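Local atomic coordinates of uncharacterized protein (Nostoc punctiforme, PDB entry 2R3S), a protein that probably transfers a methyl group from S-adenosylmethionine to a hydroxyl oxygen of a substrate that has not been identified. Residues 82-85 against 91-94; 58-63 against 74-79; 40-45 against 51-56. All coordinates share one frame; numbering follows the deposited sequence.

Contact 1. Residues 82-85 against 91-94; sequences SAMF and KFYV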
# COMPACT_ATOMS: atom_id res chain seq x y z
N SER A 82 -5.20 -7.82 16.97
CA SER A 82 -6.23 -6.82 16.71
C SER A 82 -6.96 -6.52 18.01
O SER A 82 -7.22 -5.38 18.32
CB SER A 82 -7.21 -7.29 15.63
OG SER A 82 -6.58 -7.48 14.36
N ALA A 83 -7.26 -7.55 18.78
CA ALA A 83 -7.93 -7.36 20.06
C ALA A 83 -7.10 -6.44 20.97
O ALA A 83 -7.62 -5.57 21.64
CB ALA A 83 -8.21 -8.70 20.72
N MSE A 84 -5.78 -6.58 20.90
CA MSE A 84 -4.89 -5.85 21.79
C MSE A 84 -4.64 -4.44 21.27
O MSE A 84 -4.59 -3.50 22.05
CB MSE A 84 -3.57 -6.59 22.01
CG MSE A 84 -2.64 -5.93 23.06
SE MSE A 84 -1.02 -6.96 23.51
CE MSE A 84 -0.04 -5.72 24.65
N PHE A 85 -4.50 -4.27 19.97
CA PHE A 85 -4.04 -2.98 19.43
C PHE A 85 -5.08 -2.13 18.68
O PHE A 85 -4.83 -0.95 18.39
CB PHE A 85 -2.77 -3.22 18.57
CG PHE A 85 -1.59 -3.72 19.38
CD1 PHE A 85 -0.92 -2.86 20.27
CD2 PHE A 85 -1.15 -5.03 19.27
CE1 PHE A 85 0.15 -3.31 21.04
CE2 PHE A 85 -0.10 -5.50 20.05
CZ PHE A 85 0.56 -4.64 20.94
N LYS A 91 -6.25 -1.00 26.56
CA LYS A 91 -5.30 0.01 27.00
C LYS A 91 -4.18 0.21 25.99
O LYS A 91 -3.51 1.24 26.02
CB LYS A 91 -4.72 -0.36 28.39
N PHE A 92 -3.95 -0.76 25.11
CA PHE A 92 -2.83 -0.72 24.13
C PHE A 92 -3.26 -0.30 22.72
O PHE A 92 -2.49 -0.41 21.76
CB PHE A 92 -2.15 -2.09 24.12
CG PHE A 92 -1.68 -2.49 25.47
CD1 PHE A 92 -0.53 -1.91 26.01
CD2 PHE A 92 -2.42 -3.36 26.26
CE1 PHE A 92 -0.10 -2.23 27.30
CE2 PHE A 92 -2.01 -3.68 27.54
CZ PHE A 92 -0.85 -3.11 28.07
N TYR A 93 -4.46 0.24 22.62
CA TYR A 93 -5.02 0.74 21.38
C TYR A 93 -4.11 1.76 20.75
O TYR A 93 -3.81 2.76 21.37
CB TYR A 93 -6.39 1.36 21.63
CG TYR A 93 -7.01 1.98 20.41
CD1 TYR A 93 -7.56 1.18 19.43
CD2 TYR A 93 -7.07 3.36 20.23
CE1 TYR A 93 -8.10 1.71 18.30
CE2 TYR A 93 -7.65 3.90 19.10
CZ TYR A 93 -8.16 3.07 18.13
OH TYR A 93 -8.73 3.55 16.99
N VAL A 94 -3.69 1.51 19.52
CA VAL A 94 -2.87 2.44 18.76
C VAL A 94 -3.54 2.90 17.46
O VAL A 94 -2.96 3.63 16.69
CB VAL A 94 -1.50 1.83 18.44
CG1 VAL A 94 -0.66 1.73 19.73
CG2 VAL A 94 -1.67 0.51 17.76
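Phe85 and Val94 make the tight side. Val94 N donates a nearly straight hydrogen bond (2.9 Å, 168°) to Phe85 O, at the end of helix 80-85. Phe85 O also lies 3.4 Å from Tyr93 CA in a CA-H...O contact. One carbonyl thus meets two successive loop residues, one of them more weakly. The Phe85 ring packs alongside: its CD1 is 3.3 Å from Phe92 O, and its CE1 is 4.0 Å from Phe92 CB. Phe85 CB rests 4.0 Å from Val94 CG2. Met84 CG lies over the centre of one face of the Phe85 ring. An alanine in place of Phe85 removes the ring, and Phe92 CB would probably be left beside a gap.

The loose side is formed by Met84, a selenomethionine, and the exposed Phe92. The extended Met84 chain carries CE over one face of the Phe92 ring, 3.8 Å from the centroid, as a CH-pi contact. Met84 was deposited in two conformers, so both ring contacts are less certain.

Helix 80-85 follows strand 75-78, and the loop runs on toward helix 98-101. Pro5, Ser6 and Phe10 of the second subunit pack on Met84, Phe85 and Val94.

Contact 2. Residues 58-63 against 74-79; sequences MLCDYL and EGYRLT
Tyr76 points its side chain from strand 75-78 at helix 53-65, with CG anti to the carbonyl carbon (chi1 -60°), and there the ring meets Cys60 and Asp61. The CB of Asp61 heads away from the strand. Its chi1 of -73° sets the carboxylate beside the backbone N, and OD1 comes back to the tyrosine hydroxyl.

The two helix residues use different parts of the ring. Cys60 CB sits over the centre of one face of the Tyr76 ring, 3.5 Å from the centroid. This is a close CH-pi contact. Cys60 SG lies over the same face but farther out, 4.5 Å from the centroid, as a sulfur-aromatic contact. Asp61 OD1 lies instead at the ring edge, in the ring plane. Tyr76 OH donates to Asp61 OD1 at a short 2.6 Å. The hydroxyl comes from above the carboxylate plane, 56° out of it.

All three residues are buried. Asp61 OD1 has a second partner, a salt bridge to Lys71 NZ. The lysine charge is likely to help keep the carboxylate ionised, and the two bonds together would limit its rotation. Face packing and the edge bond would probably hold the ring at its flat side and its polar end.

The order of helices and strands here fits a winged-helix domain, as expected for the dimerisation domain of O-methyltransferases. Helix 53-65 would be the second helix of the helix-turn-helix, after helix 42-49. Strands 69-72 and 75-78 form an antiparallel hairpin, consistent with the wing. Tyr76 also pairs through its backbone with Glu40 of strand 39-40, so strand 75-78 is the middle strand of the small antiparallel sheet. On other sides of helix 53-65, Tyr62 packs on helix 17-28 and Leu59 on Val31 of helix 31-35.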
# COMPACT_ATOMS: atom_id res chain seq x y z
N MSE A 58 -17.83 -7.16 2.64
CA MSE A 58 -16.70 -7.08 1.71
C MSE A 58 -15.44 -6.58 2.43
O MSE A 58 -14.36 -7.15 2.24
CB MSE A 58 -17.08 -6.20 0.52
CG MSE A 58 -18.19 -6.85 -0.28
SE MSE A 58 -19.32 -5.65 -1.29
CE MSE A 58 -18.65 -6.09 -3.09
N LEU A 59 -15.58 -5.54 3.27
CA LEU A 59 -14.46 -5.10 4.13
C LEU A 59 -13.92 -6.21 5.06
O LEU A 59 -12.72 -6.42 5.15
CB LEU A 59 -14.84 -3.83 4.94
CG LEU A 59 -13.74 -3.18 5.81
CD1 LEU A 59 -12.54 -2.71 4.96
CD2 LEU A 59 -14.33 -2.04 6.69
N CYS A 60 -14.81 -6.88 5.78
CA CYS A 60 -14.38 -7.88 6.77
C CYS A 60 -13.77 -9.12 6.13
O CYS A 60 -12.80 -9.63 6.64
CB CYS A 60 -15.55 -8.27 7.67
SG CYS A 60 -16.05 -6.93 8.82
N ASP A 61 -14.32 -9.60 5.02
CA ASP A 61 -13.68 -10.71 4.28
C ASP A 61 -12.25 -10.33 3.88
O ASP A 61 -11.33 -11.12 4.04
CB ASP A 61 -14.46 -11.09 3.03
CG ASP A 61 -15.74 -11.81 3.33
OD1 ASP A 61 -15.86 -12.42 4.41
OD2 ASP A 61 -16.63 -11.79 2.45
N TYR A 62 -12.07 -9.10 3.41
CA TYR A 62 -10.75 -8.60 3.06
C TYR A 62 -9.84 -8.51 4.28
O TYR A 62 -8.69 -8.92 4.23
CB TYR A 62 -10.88 -7.23 2.38
CG TYR A 62 -9.61 -6.68 1.77
CD1 TYR A 62 -8.73 -5.91 2.51
CD2 TYR A 62 -9.28 -6.95 0.45
CE1 TYR A 62 -7.57 -5.41 1.94
CE2 TYR A 62 -8.12 -6.46 -0.13
CZ TYR A 62 -7.27 -5.70 0.63
OH TYR A 62 -6.14 -5.19 0.06
N LEU A 63 -10.37 -8.01 5.40
CA LEU A 63 -9.60 -7.99 6.65
C LEU A 63 -9.20 -9.40 7.14
O LEU A 63 -8.20 -9.54 7.79
CB LEU A 63 -10.36 -7.20 7.73
CG LEU A 63 -10.51 -5.69 7.45
CD1 LEU A 63 -11.43 -5.08 8.51
CD2 LEU A 63 -9.17 -4.87 7.34
N GLU A 74 -20.12 -18.62 12.76
CA GLU A 74 -21.05 -17.61 13.24
C GLU A 74 -20.60 -16.15 13.06
O GLU A 74 -21.30 -15.25 13.49
CB GLU A 74 -21.32 -17.88 14.72
CG GLU A 74 -21.88 -19.29 14.96
CD GLU A 74 -23.25 -19.52 14.30
OE1 GLU A 74 -24.03 -18.54 14.15
OE2 GLU A 74 -23.56 -20.68 13.93
N GLY A 75 -19.45 -15.92 12.45
CA GLY A 75 -19.03 -14.58 12.10
C GLY A 75 -17.54 -14.36 12.23
O GLY A 75 -16.76 -15.31 12.20
N TYR A 76 -17.18 -13.09 12.39
CA TYR A 76 -15.79 -12.61 12.39
C TYR A 76 -15.25 -12.48 13.81
O TYR A 76 -15.97 -12.10 14.73
CB TYR A 76 -15.68 -11.26 11.67
CG TYR A 76 -16.12 -11.32 10.22
CD1 TYR A 76 -15.27 -11.84 9.23
CD2 TYR A 76 -17.37 -10.88 9.84
CE1 TYR A 76 -15.67 -11.89 7.92
CE2 TYR A 76 -17.78 -10.94 8.52
CZ TYR A 76 -16.93 -11.45 7.57
OH TYR A 76 -17.36 -11.50 6.27
N ARG A 77 -13.98 -12.80 13.97
CA ARG A 77 -13.36 -12.82 15.26
C ARG A 77 -12.00 -12.17 15.12
O ARG A 77 -11.30 -12.40 14.16
CB ARG A 77 -13.26 -14.27 15.75
CG ARG A 77 -12.82 -14.36 17.19
CD ARG A 77 -13.01 -15.75 17.82
NE ARG A 77 -12.20 -15.84 19.03
N LEU A 78 -11.62 -11.33 16.07
CA LEU A 78 -10.33 -10.67 15.97
C LEU A 78 -9.20 -11.66 16.26
O LEU A 78 -9.39 -12.66 16.97
CB LEU A 78 -10.25 -9.55 16.98
CG LEU A 78 -11.25 -8.42 16.80
CD1 LEU A 78 -10.76 -7.31 17.67
CD2 LEU A 78 -11.31 -8.04 15.33
N THR A 79 -8.04 -11.41 15.67
CA THR A 79 -6.82 -12.02 16.12
C THR A 79 -6.41 -11.37 17.44
O THR A 79 -6.92 -10.31 17.80
CB THR A 79 -5.68 -11.81 15.12
OG1 THR A 79 -5.40 -10.42 15.03
CG2 THR A 79 -6.01 -12.40 13.71

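Contact 3. Residues 40-45 against 51-56; sequences ESSQSL and TSERGM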
# COMPACT_ATOMS: atom_id res chain seq x y z
N GLU A 40 -18.81 -11.67 15.64
CA GLU A 40 -19.92 -10.89 15.08
C GLU A 40 -20.07 -11.16 13.61
O GLU A 40 -19.09 -11.11 12.88
CB GLU A 40 -19.65 -9.39 15.21
CG GLU A 40 -19.57 -8.87 16.60
CD GLU A 40 -20.84 -9.06 17.38
OE1 GLU A 40 -21.94 -9.20 16.78
OE2 GLU A 40 -20.71 -9.09 18.61
N SER A 41 -21.30 -11.39 13.18
CA SER A 41 -21.59 -11.49 11.75
C SER A 41 -21.48 -10.10 11.11
O SER A 41 -21.50 -9.08 11.81
CB SER A 41 -23.01 -12.02 11.58
OG SER A 41 -23.93 -11.09 12.13
N SER A 42 -21.36 -10.06 9.79
CA SER A 42 -21.31 -8.79 9.08
C SER A 42 -22.65 -8.02 9.17
O SER A 42 -22.70 -6.80 9.13
CB SER A 42 -20.92 -9.02 7.62
OG SER A 42 -21.77 -9.95 7.01
N GLN A 43 -23.74 -8.75 9.28
CA GLN A 43 -25.06 -8.16 9.48
C GLN A 43 -25.11 -7.35 10.79
O GLN A 43 -25.63 -6.21 10.86
CB GLN A 43 -26.08 -9.28 9.53
CG GLN A 43 -26.28 -10.01 8.16
CD GLN A 43 -25.26 -11.16 7.81
OE1 GLN A 43 -24.25 -11.40 8.49
NE2 GLN A 43 -25.55 -11.85 6.72
N SER A 44 -24.52 -7.93 11.83
CA SER A 44 -24.50 -7.28 13.12
C SER A 44 -23.48 -6.14 13.15
O SER A 44 -23.73 -5.11 13.76
CB SER A 44 -24.28 -8.34 14.23
OG SER A 44 -23.57 -7.82 15.33
N LEU A 45 -22.34 -6.30 12.48
CA LEU A 45 -21.37 -5.22 12.39
C LEU A 45 -21.93 -4.04 11.57
O LEU A 45 -21.62 -2.89 11.85
CB LEU A 45 -20.02 -5.72 11.84
CG LEU A 45 -19.28 -6.70 12.75
CD1 LEU A 45 -18.05 -7.34 12.05
CD2 LEU A 45 -18.88 -6.01 14.05
N THR A 51 -23.44 0.90 8.69
CA THR A 51 -22.96 0.82 7.31
C THR A 51 -23.93 -0.09 6.53
O THR A 51 -24.78 -0.70 7.14
CB THR A 51 -21.52 0.20 7.23
OG1 THR A 51 -21.58 -1.19 7.53
CG2 THR A 51 -20.53 0.84 8.19
N SER A 52 -23.78 -0.22 5.22
CA SER A 52 -24.49 -1.27 4.48
C SER A 52 -23.92 -2.62 4.90
O SER A 52 -22.75 -2.70 5.35
CB SER A 52 -24.26 -1.11 2.99
OG SER A 52 -22.90 -1.40 2.70
N GLU A 53 -24.72 -3.67 4.75
CA GLU A 53 -24.28 -5.03 5.11
C GLU A 53 -23.27 -5.51 4.11
O GLU A 53 -22.25 -6.09 4.49
CB GLU A 53 -25.44 -6.03 5.15
CG GLU A 53 -25.06 -7.46 5.67
CD GLU A 53 -24.58 -8.46 4.58
OE1 GLU A 53 -24.98 -8.34 3.40
OE2 GLU A 53 -23.83 -9.41 4.92
N ARG A 54 -23.54 -5.28 2.83
CA ARG A 54 -22.64 -5.78 1.79
C ARG A 54 -21.30 -5.11 1.92
O ARG A 54 -20.28 -5.75 1.72
CB ARG A 54 -23.21 -5.66 0.38
CG ARG A 54 -23.25 -4.29 -0.24
CD ARG A 54 -24.14 -4.30 -1.48
NE ARG A 54 -23.59 -5.18 -2.51
CZ ARG A 54 -22.54 -4.89 -3.27
NH1 ARG A 54 -21.94 -3.71 -3.20
NH2 ARG A 54 -22.12 -5.78 -4.15
N GLY A 55 -21.28 -3.84 2.29
CA GLY A 55 -20.02 -3.12 2.50
C GLY A 55 -19.23 -3.66 3.67
O GLY A 55 -18.04 -3.91 3.54
N MSE A 56 -19.90 -3.84 4.80
CA MSE A 56 -19.28 -4.48 5.95
C MSE A 56 -18.74 -5.88 5.60
O MSE A 56 -17.63 -6.22 5.98
CB MSE A 56 -20.24 -4.53 7.14
CG MSE A 56 -19.60 -5.07 8.42
SE MSE A 56 -18.09 -3.97 8.99
CE MSE A 56 -19.06 -2.29 9.41
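The helix-turn-helix of the dimerisation domain is joined here, where Ser42 and Leu45 of helix 42-49 meet Met56 of helix 53-65. Met56 is a selenomethionine and fills the buried side. Its CG, anti to the backbone N (chi1 -174°), lies 3.5 Å from Leu45 CB and 3.6 Å from Ser42 O. The chain then bends at chi2 and chi3. This curls it along Leu45, with Met56 CE 3.6 Å from Leu45 O.

Toward the surface the contact becomes polar. Ser42 OG lies 3.0 Å from Glu53 OE2, and a hydrogen bond is possible, though its proton has another acceptor within reach. The Gln43 and Glu53 side chains run side by side in the same direction, with Gln43 CG 3.8 Å from Glu53 CG. Their amide and carboxylate planes are 26° apart. Glu53 was deposited in two conformers, so this polar edge is less certain than the Met56 packing.

In a winged-helix fold, helices 42-49 and 53-65 would be the two helices of the helix-turn-helix. Both start with a serine N-cap. Ser41 OG accepts from Ser44 N at 3.2 Å, and Ser52 OG accepts from Gly55 N at 3.0 Å. Ser52 O takes two donors, Thr51 OG1 and Met56 N, from opposite faces of its carbonyl plane. Ser44 OG, in the first turn of helix 42-49, donates to Glu40 OE1 at 2.6 Å.

Leu45 continues inward onto Ala34 and Ile35 of helix 31-35. On the outer side, Ser52 OG bonds to Val117 O of the second subunit, while Arg54 NH1 and NH2 reach Gly120 O and Gly298 O of that subunit.

Contacts 2 and 3 are buried, while contact 1 is near the surface. Contacts 2 and 3 share helix 53-65, and their centres are 10 Å apart. They touch directly: Cys60 SG packs on Leu45 CD1, and Tyr76 CE2 on Ser42 CB. Contact 1 follows along the chain, and Leu78 CD1 links it to contact 2 by packing against Ala83 N. It does not touch contact 3. The chemistry differs with place. Contact 1 relies on a backbone bond at a helix end, contact 2 on a buried phenol-carboxylate bond, and contact 3 on apolar helix packing with a polar edge toward the surface. All three also touch the second subunit.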